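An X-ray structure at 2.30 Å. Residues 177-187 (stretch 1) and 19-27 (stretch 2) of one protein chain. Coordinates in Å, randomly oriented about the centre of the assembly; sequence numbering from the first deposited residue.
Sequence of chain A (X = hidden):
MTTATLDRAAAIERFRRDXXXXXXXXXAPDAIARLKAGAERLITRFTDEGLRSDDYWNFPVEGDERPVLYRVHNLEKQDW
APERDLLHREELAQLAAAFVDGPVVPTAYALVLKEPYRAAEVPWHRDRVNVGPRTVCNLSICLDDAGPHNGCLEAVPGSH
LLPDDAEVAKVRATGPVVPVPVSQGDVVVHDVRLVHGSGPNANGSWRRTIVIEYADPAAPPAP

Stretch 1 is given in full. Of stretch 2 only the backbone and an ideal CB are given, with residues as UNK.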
# COMPACT_ATOMS: atom_id res chain seq x y z
N VAL A 177 -4.35 -17.73 -1.58
CA VAL A 177 -4.38 -16.32 -1.90
C VAL A 177 -5.57 -15.73 -1.21
O VAL A 177 -6.68 -16.19 -1.42
CB VAL A 177 -4.50 -16.09 -3.41
CG1 VAL A 177 -4.76 -14.61 -3.69
CG2 VAL A 177 -3.27 -16.61 -4.13
N VAL A 178 -5.32 -14.73 -0.36
CA VAL A 178 -6.37 -14.15 0.45
C VAL A 178 -6.43 -12.64 0.25
O VAL A 178 -5.43 -11.95 0.39
CB VAL A 178 -6.15 -14.48 1.94
CG1 VAL A 178 -6.37 -15.97 2.20
CG2 VAL A 178 -4.77 -14.10 2.38
N PRO A 179 -7.61 -12.12 -0.09
CA PRO A 179 -7.77 -10.68 -0.29
C PRO A 179 -7.69 -9.93 1.04
O PRO A 179 -7.72 -10.55 2.09
CB PRO A 179 -9.16 -10.56 -0.93
CG PRO A 179 -9.89 -11.76 -0.47
CD PRO A 179 -8.87 -12.86 -0.32
N VAL A 180 -7.55 -8.61 0.99
CA VAL A 180 -7.56 -7.83 2.21
C VAL A 180 -8.55 -6.70 2.05
O VAL A 180 -8.20 -5.61 1.58
CB VAL A 180 -6.16 -7.26 2.55
CG1 VAL A 180 -6.22 -6.46 3.85
CG2 VAL A 180 -5.16 -8.39 2.71
N PRO A 181 -9.82 -6.96 2.40
CA PRO A 181 -10.86 -5.93 2.48
C PRO A 181 -10.49 -4.86 3.50
O PRO A 181 -9.96 -5.17 4.57
CB PRO A 181 -12.11 -6.71 2.93
CG PRO A 181 -11.82 -8.12 2.60
CD PRO A 181 -10.34 -8.30 2.74
N VAL A 182 -10.78 -3.60 3.17
CA VAL A 182 -10.49 -2.49 4.06
C VAL A 182 -11.60 -1.45 4.01
O VAL A 182 -12.28 -1.30 3.00
CB VAL A 182 -9.14 -1.80 3.71
CG1 VAL A 182 -7.98 -2.80 3.73
CG2 VAL A 182 -9.23 -1.12 2.35
N SER A 183 -11.80 -0.73 5.11
CA SER A 183 -12.61 0.48 5.06
C SER A 183 -11.69 1.68 4.98
O SER A 183 -10.53 1.60 5.38
CB SER A 183 -13.51 0.59 6.29
OG SER A 183 -13.89 -0.69 6.76
N GLN A 184 -12.19 2.79 4.46
CA GLN A 184 -11.46 4.04 4.45
C GLN A 184 -10.97 4.37 5.87
O GLN A 184 -11.74 4.37 6.82
CB GLN A 184 -12.33 5.16 3.91
CG GLN A 184 -11.80 6.55 4.21
CD GLN A 184 -12.64 7.67 3.59
OE1 GLN A 184 -13.37 7.46 2.62
NE2 GLN A 184 -12.53 8.86 4.16
N GLY A 185 -9.67 4.60 6.00
CA GLY A 185 -9.07 4.88 7.29
C GLY A 185 -8.23 3.73 7.78
O GLY A 185 -7.35 3.92 8.62
N ASP A 186 -8.50 2.52 7.29
CA ASP A 186 -7.71 1.36 7.68
C ASP A 186 -6.26 1.52 7.27
O ASP A 186 -5.95 2.14 6.27
CB ASP A 186 -8.28 0.09 7.07
CG ASP A 186 -9.59 -0.33 7.71
OD1 ASP A 186 -9.95 0.24 8.76
OD2 ASP A 186 -10.23 -1.24 7.16
N VAL A 187 -5.37 0.99 8.08
CA VAL A 187 -3.97 0.92 7.73
C VAL A 187 -3.57 -0.54 7.69
O VAL A 187 -3.64 -1.23 8.70
CB VAL A 187 -3.10 1.69 8.72
CG1 VAL A 187 -1.64 1.48 8.39
CG2 VAL A 187 -3.45 3.17 8.68
N UNK A 19 2.39 -12.32 7.46
CA UNK A 19 3.12 -11.32 6.70
C UNK A 19 2.36 -10.05 6.37
O UNK A 19 2.90 -9.14 5.76
CB UNK A 19 3.60 -11.95 5.39
N UNK A 20 1.10 -9.99 6.78
CA UNK A 20 0.26 -8.82 6.52
C UNK A 20 -0.84 -8.71 7.57
O UNK A 20 -1.27 -9.74 8.09
CB UNK A 20 -0.35 -8.89 5.12
N UNK A 21 -1.32 -7.50 7.86
CA UNK A 21 -2.51 -7.37 8.70
C UNK A 21 -3.21 -6.02 8.54
O UNK A 21 -2.58 -4.99 8.37
CB UNK A 21 -2.13 -7.58 10.17
N UNK A 22 -4.54 -6.04 8.60
CA UNK A 22 -5.30 -4.80 8.71
C UNK A 22 -5.33 -4.37 10.16
O UNK A 22 -5.90 -5.06 11.00
CB UNK A 22 -6.72 -4.97 8.16
N UNK A 23 -4.72 -3.23 10.46
CA UNK A 23 -4.62 -2.74 11.84
C UNK A 23 -5.76 -1.80 12.21
O UNK A 23 -5.83 -1.30 13.33
CB UNK A 23 -3.28 -2.02 12.05
N UNK A 24 -6.65 -1.53 11.26
CA UNK A 24 -7.73 -0.60 11.50
C UNK A 24 -7.23 0.83 11.51
O UNK A 24 -6.10 1.09 11.11
CB UNK A 24 -8.43 -0.93 12.82
N UNK A 25 -8.08 1.75 11.95
CA UNK A 25 -7.80 3.19 11.98
C UNK A 25 -6.61 3.54 12.86
O UNK A 25 -6.36 2.90 13.89
CB UNK A 25 -9.03 3.95 12.47
N UNK A 26 -5.88 4.57 12.45
CA UNK A 26 -4.67 5.00 13.11
C UNK A 26 -4.72 6.50 13.27
O UNK A 26 -4.42 7.04 14.33
CB UNK A 26 -3.43 4.57 12.33
N UNK A 27 -5.11 7.18 12.20
CA UNK A 27 -5.31 8.61 12.23
C UNK A 27 -6.78 8.95 12.41
O UNK A 27 -7.65 8.20 11.99
CB UNK A 27 -4.77 9.25 10.95

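Position 19 lies out of reach of stretch 1, so its backbone is the main guide: phi is 94° and psi -1°, which favours glycine. The residue is Gly19, the first after a helix to leave helical angles.

At position 20 the backbone is extended and CA-to-CB points toward stretch 1, with the ideal CB still 5.4 Å from Val180 CG2. Val178 and Val180 offer only methyl groups across that gap, which suits a long apolar side chain, aliphatic or aromatic. Phe20 fills it with chi1 in p; its CZ lies 3.4 Å from Val178 CG2 and its CD2 3.8 Å from Val180 CG2, both methyls meeting the ring obliquely.

Position 21 points away, and stretch 1 sets little limit on its side chain; it is Ala21.

Position 22 again points toward stretch 1. Its ideal CB is 4.6 Å from Val180 CG1 and 4.8 Å from Pro181 O, and the carboxylate of Asp186 lies beyond. A donor of moderate length is called for: asparagine, glutamine, histidine or a basic residue could each be considered. Asn22, with chi1 in t, sends ND2 to Asp186 OD2 in a nearly straight hydrogen bond (2.9 Å, 178°) and to Pro181 O in a weak one (3.5 Å). Asp186 OD2 also accepts from Ser183 N at 2.6 Å, so Asp186 ties the turn of its own stretch to the neighbouring one. Asn22 OD1 is used as well, accepting from the backbone N of position 24 at 2.8 Å.

At position 23 the backbone N donates to Val187 O (2.9 Å). CA-to-CB runs sideways, and the ideal CB is already 3.5 Å from that same oxygen, so a small residue fits easily. Ala23 is found.

Position 24 has phi 74° and psi -169°, which favours glycine. Gly24 leaves its CA 3.6 Å from Asp186 OD1, while its O accepts from Val187 N at 3.1 Å.

Position 25 points away, and its phi of -61° would admit many residues, proline included. Pro25 contributes a CA-H...O contact, its CA 3.5 Å from Gly185 O.

Position 26 points toward stretch 1, with its ideal CB 3.9 Å from Val187 CG2; a compact aliphatic residue suits. Val26, chi1 in t, packs its CG2 3.6 Å from Val187 CG2.

Position 27 points sideways, its side chain unspecified by stretch 1. Leu27 is linked through water 1, which accepts from Leu27 N (2.8 Å) and donates to Gly185 O (2.7 Å).

Stretch 2 19-27: GFANAGPVL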
# COMPACT_ATOMS: atom_id res chain seq x y z
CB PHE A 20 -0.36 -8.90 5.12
CG PHE A 20 -1.30 -10.06 4.95
CD1 PHE A 20 -0.82 -11.33 4.67
CD2 PHE A 20 -2.67 -9.88 5.09
CE1 PHE A 20 -1.69 -12.40 4.52
CE2 PHE A 20 -3.55 -10.96 4.95
CZ PHE A 20 -3.06 -12.22 4.66
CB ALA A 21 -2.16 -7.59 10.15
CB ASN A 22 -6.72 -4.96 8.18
CG ASN A 22 -7.47 -3.66 8.11
OD1 ASN A 22 -7.05 -2.65 8.68
ND2 ASN A 22 -8.60 -3.66 7.40
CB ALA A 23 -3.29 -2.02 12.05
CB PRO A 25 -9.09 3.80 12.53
CG PRO A 25 -10.15 2.77 12.24
CD PRO A 25 -9.45 1.45 12.40
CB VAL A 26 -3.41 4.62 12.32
CG1 VAL A 26 -2.19 5.24 12.94
CG2 VAL A 26 -3.26 3.11 12.25
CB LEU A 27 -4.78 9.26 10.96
CG LEU A 27 -3.31 9.00 10.67
CD1 LEU A 27 -2.95 9.47 9.26
CD2 LEU A 27 -2.44 9.66 11.73
O HOH W 1 -6.61 6.06 10.08
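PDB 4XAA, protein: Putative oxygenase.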